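Local coordinates for A rubisco-like protein (Burkholderia fungorum, PDB 3NWR), which belongs to the RuBisCO large-chain family and probably acts as an enzyme, with an active site built where two subunits meet, at the interface of chains A and B. Numbering follows the deposited sequence. Chains: chain A/B, A rubisco-like protein.

Contact 1: the interface of chains A and B. Residues chain A 238, 243, 264-265, 269; chain B 108, 267-269.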
loop_
_atom_site.group_PDB
_atom_site.type_symbol
_atom_site.label_atom_id
_atom_site.label_comp_id
_atom_site.label_asym_id
_atom_site.label_seq_id
_atom_site.Cartn_x
_atom_site.Cartn_y
_atom_site.Cartn_z
ATOM N N ASP A 238 7.044 -11.668 5.137
ATOM C CA ASP A 238 6.920 -11.777 6.592
ATOM C C ASP A 238 7.358 -10.456 7.200
ATOM O O ASP A 238 7.779 -9.529 6.501
ATOM C CB ASP A 238 7.842 -12.888 7.120
ATOM C CG ASP A 238 7.301 -13.592 8.358
ATOM O OD1 ASP A 238 6.569 -12.982 9.162
ATOM O OD2 ASP A 238 7.641 -14.780 8.537
ATOM N N MET A 243 11.911 -11.994 7.510
ATOM C CA MET A 243 12.270 -12.100 6.093
ATOM C C MET A 243 13.759 -12.235 5.873
ATOM O O MET A 243 14.192 -12.989 4.999
ATOM C CB MET A 243 11.761 -10.913 5.273
ATOM C CG MET A 243 10.291 -10.973 4.982
ATOM S SD MET A 243 9.863 -10.034 3.484
ATOM C CE MET A 243 10.201 -8.392 4.059
ATOM N N TRP A 264 2.579 -5.151 0.767
ATOM C CA TRP A 264 2.326 -5.385 2.180
ATOM C C TRP A 264 3.614 -5.384 2.985
ATOM O O TRP A 264 3.613 -5.088 4.184
ATOM C CB TRP A 264 1.570 -6.705 2.348
ATOM C CG TRP A 264 0.439 -6.849 1.365
ATOM C CD1 TRP A 264 0.234 -7.880 0.500
ATOM C CD2 TRP A 264 -0.622 -5.909 1.130
ATOM N NE1 TRP A 264 -0.895 -7.649 -0.250
ATOM C CE2 TRP A 264 -1.440 -6.450 0.117
ATOM C CE3 TRP A 264 -0.963 -4.674 1.682
ATOM C CZ2 TRP A 264 -2.577 -5.793 -0.355
ATOM C CZ3 TRP A 264 -2.100 -4.019 1.204
ATOM C CH2 TRP A 264 -2.888 -4.589 0.208
ATOM N N CYS A 265 4.720 -5.694 2.322
ATOM C CA CYS A 265 6.039 -5.589 2.939
ATOM C C CYS A 265 6.432 -4.128 3.107
ATOM O O CYS A 265 6.923 -3.733 4.177
ATOM C CB CYS A 265 7.077 -6.321 2.091
ATOM S SG CYS A 265 6.913 -8.125 2.142
ATOM N N ALA A 269 10.780 -1.955 4.194
ATOM C CA ALA A 269 11.256 -3.319 4.402
ATOM C C ALA A 269 12.033 -3.831 3.199
ATOM O O ALA A 269 13.099 -4.442 3.347
ATOM C CB ALA A 269 10.095 -4.262 4.705
ATOM N N PRO B 108 1.952 -9.454 6.700
ATOM C CA PRO B 108 1.813 -9.111 5.274
ATOM C C PRO B 108 1.178 -10.221 4.419
ATOM O O PRO B 108 0.499 -9.919 3.439
ATOM C CB PRO B 108 3.251 -8.784 4.847
ATOM C CG PRO B 108 4.128 -9.543 5.829
ATOM C CD PRO B 108 3.363 -9.479 7.140
ATOM N N PHE B 267 3.674 -3.206 6.431
ATOM C CA PHE B 267 3.476 -4.008 7.637
ATOM C C PHE B 267 4.791 -4.634 8.105
ATOM O O PHE B 267 5.057 -4.693 9.301
ATOM C CB PHE B 267 2.463 -5.131 7.393
ATOM C CG PHE B 267 1.075 -4.657 7.032
ATOM C CD1 PHE B 267 0.303 -3.969 7.963
ATOM C CD2 PHE B 267 0.532 -4.920 5.776
ATOM C CE1 PHE B 267 -0.992 -3.535 7.653
ATOM C CE2 PHE B 267 -0.762 -4.502 5.445
ATOM C CZ PHE B 267 -1.532 -3.808 6.391
ATOM N N SER B 268 5.599 -5.122 7.163
ATOM C CA SER B 268 6.847 -5.805 7.512
ATOM C C SER B 268 7.791 -4.900 8.290
ATOM O O SER B 268 8.402 -5.318 9.287
ATOM C CB SER B 268 7.549 -6.300 6.240
ATOM O OG SER B 268 6.738 -7.248 5.581
ATOM N N ALA B 269 7.929 -3.664 7.831
ATOM C CA ALA B 269 8.809 -2.707 8.495
ATOM C C ALA B 269 8.242 -2.258 9.832
ATOM O O ALA B 269 8.965 -2.184 10.834
ATOM C CB ALA B 269 9.061 -1.491 7.607
#

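Contact 2: the interface of chains A and B. Residues chain A 198-199, 201-202, 237-238; chain B 106, 109.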
loop_
_atom_site.group_PDB
_atom_site.type_symbol
_atom_site.label_atom_id
_atom_site.label_comp_id
_atom_site.label_asym_id
_atom_site.label_seq_id
_atom_site.Cartn_x
_atom_site.Cartn_y
_atom_site.Cartn_z
ATOM N N GLU A 198 1.314 -16.302 -3.895
ATOM C CA GLU A 198 1.418 -15.235 -2.902
ATOM C C GLU A 198 0.682 -15.503 -1.584
ATOM O O GLU A 198 0.983 -14.875 -0.567
ATOM C CB GLU A 198 0.989 -13.882 -3.484
ATOM C CG GLU A 198 -0.514 -13.697 -3.645
ATOM C CD GLU A 198 -1.084 -14.337 -4.903
ATOM O OE1 GLU A 198 -0.337 -14.939 -5.717
ATOM O OE2 GLU A 198 -2.312 -14.231 -5.088
ATOM N N VAL A 199 -0.280 -16.423 -1.581
ATOM C CA VAL A 199 -0.953 -16.730 -0.321
ATOM C C VAL A 199 -0.211 -17.791 0.494
ATOM O O VAL A 199 -0.622 -18.102 1.598
ATOM C CB VAL A 199 -2.450 -17.103 -0.505
ATOM C CG1 VAL A 199 -3.167 -16.006 -1.305
ATOM C CG2 VAL A 199 -2.598 -18.480 -1.177
ATOM N N ALA A 201 3.289 -18.422 2.282
ATOM C CA ALA A 201 4.569 -17.895 2.737
ATOM C C ALA A 201 5.115 -18.771 3.857
ATOM O O ALA A 201 6.089 -19.498 3.658
ATOM C CB ALA A 201 4.425 -16.452 3.191
ATOM N N ASN A 202 4.479 -18.704 5.025
ATOM C CA ASN A 202 4.893 -19.516 6.170
ATOM C C ASN A 202 3.687 -20.226 6.801
ATOM O O ASN A 202 3.425 -20.084 7.995
ATOM C CB ASN A 202 5.615 -18.639 7.192
ATOM C CG ASN A 202 6.352 -19.445 8.252
ATOM O OD1 ASN A 202 6.731 -20.602 8.036
ATOM N ND2 ASN A 202 6.566 -18.825 9.403
ATOM N N THR A 237 7.722 -13.484 2.247
ATOM C CA THR A 237 6.912 -12.400 2.820
ATOM C C THR A 237 6.648 -12.630 4.305
ATOM O O THR A 237 6.088 -13.667 4.680
ATOM C CB THR A 237 5.552 -12.290 2.106
ATOM O OG1 THR A 237 5.754 -12.064 0.703
ATOM C CG2 THR A 237 4.720 -11.142 2.698
ATOM N N ASP A 238 7.044 -11.668 5.137
ATOM C CA ASP A 238 6.920 -11.777 6.592
ATOM C C ASP A 238 7.358 -10.456 7.200
ATOM O O ASP A 238 7.779 -9.529 6.501
ATOM C CB ASP A 238 7.842 -12.888 7.120
ATOM C CG ASP A 238 7.301 -13.592 8.358
ATOM O OD1 ASP A 238 6.569 -12.982 9.162
ATOM O OD2 ASP A 238 7.641 -14.780 8.537
ATOM N N ASN B 106 1.478 -14.192 10.214
ATOM C CA ASN B 106 2.248 -13.496 9.197
ATOM C C ASN B 106 1.404 -12.336 8.667
ATOM O O ASN B 106 0.491 -12.537 7.853
ATOM C CB ASN B 106 2.561 -14.498 8.074
ATOM C CG ASN B 106 3.547 -13.956 7.051
ATOM O OD1 ASN B 106 3.317 -12.909 6.440
ATOM N ND2 ASN B 106 4.650 -14.675 6.850
ATOM N N THR B 109 1.364 -11.486 4.774
ATOM C CA THR B 109 0.673 -12.538 4.033
ATOM C C THR B 109 -0.814 -12.614 4.381
ATOM O O THR B 109 -1.629 -12.972 3.534
ATOM C CB THR B 109 1.398 -13.886 4.149
ATOM O OG1 THR B 109 2.720 -13.714 3.639
ATOM C CG2 THR B 109 0.682 -14.967 3.331
HETATM O O HOH W 1 2.620 -13.169 0.720
#

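Contact 1: the interface of chains A and B
CE2 of B:Phe267 comes up beside CE3 of A:Trp264 at 3.8 Å, partly above the indole plane. The two aromatic side chains lie side by side and point the same way, their planes about 33° apart. CB of A:Trp264 meets CB of B:Pro108 at 3.7 Å; with CG turned beside the backbone N (chi1 -45°), the indole lies along the proline's carbonyl O and brings CE3 to the phenyl ring. Further round the pyrrolidine, CG of B:Pro108 rests on CA of A:Asp238 at 3.7 Å, and the proline thus wedges between two separate segments of chain A.

B:Ser268 supplies the main polar bond. Its hydroxyl OG donates to the backbone O of A:Asp238 at 2.7 Å, arriving above the carbonyl plane, 44° out of it. A:Cys265 SG offers a weak further bond to this hydroxyl, and CE of A:Met243 comes up beside it. The serine CB packs on the methyl CB of A:Ala269 at 3.6 Å. At the start of helix 267-276, the amide N of B:Phe267 makes a weak bond to the carbonyl O of A:Trp264. The two copies of this helix approach each other through A:Ala269 and B:Ala269, near the two-fold axis. The patch joins the catalytic domain of chain A to both the catalytic and the N-terminal domain of chain B, and probably stabilises the family's dimer.

Contact 2: the interface of chains A and B
B:Asn106 reaches across to A:Thr237 and A:Asp238 from a helix-capping motif in the RuBisCO-type N-terminal domain, facing catalytic-domain loops of chain A that include A:Glu198, the last residue of the family's metal-binding KDDE motif. From CB the asparagine runs away from its backbone N (chi1 -171°), carrying the amide carbon CG in among the A:Thr237 and A:Asp238 groups. There the two amide atoms part. ND2 donates to the backbone O of A:Thr237 at 2.8 Å, a nearly straight bond (162° at the hydrogen) that lies in the carbonyl plane on a lone pair; the acceptor is also close to the plane of the amide. The same ND2 sits over the face of the A:Asp238 carboxylate, 3.2 Å from CG, with carboxylate and amide planes only 26° apart. The amide thus lies nearly parallel to the carboxylate in a face contact rather than a hydrogen bond, and any electrostatic gain is probably modest.

OD1 turns to its own chain and caps the start of helix 107-114. It accepts from the backbone N of B:Thr109 at 2.9 Å and from the hydroxyl OG1 of B:Thr109 at 3.0 Å, both donors coming from the same face of the amide and the hydroxyl standing much further above the plane. These two bonds should restrain the rotation of the amide and so keep ND2 directed at chain A.

The threonine hydroxyl is itself packed between subunit A groups: OG1 of B:Thr109 lies 3.3 Å from CB of A:Ala201, and OG1 of B:Thr109 is 3.4 Å from CG2 of A:Thr237. A water 3.0 Å from OG1 of B:Thr109 continues the chain to the backbone O of A:Glu198, with a weak bond to A:Thr237 OG1. On its other branch, methyl CG2 of B:Thr109 faces the carbonyl oxygens of A:Glu198 and A:Val199.

The C-alpha centres of contact 1 and contact 2 lie about 9 Å apart, and the two patches form a continuous strip of the interface. A:Asp238 belongs to both, giving its main chain to contact 1 and its carboxylate face to contact 2. On chain B, helix 107-114 links them through the neighbouring B:Pro108 and B:Thr109. Contact 1 lies towards the two-fold axis, whereas contact 2 leads to the KDDE segment of chain A. The strip thus brings the subunit contact close to the likely active site of chain A, which may let pairing support its surroundings, and the symmetry repeats it with the chains exchanged.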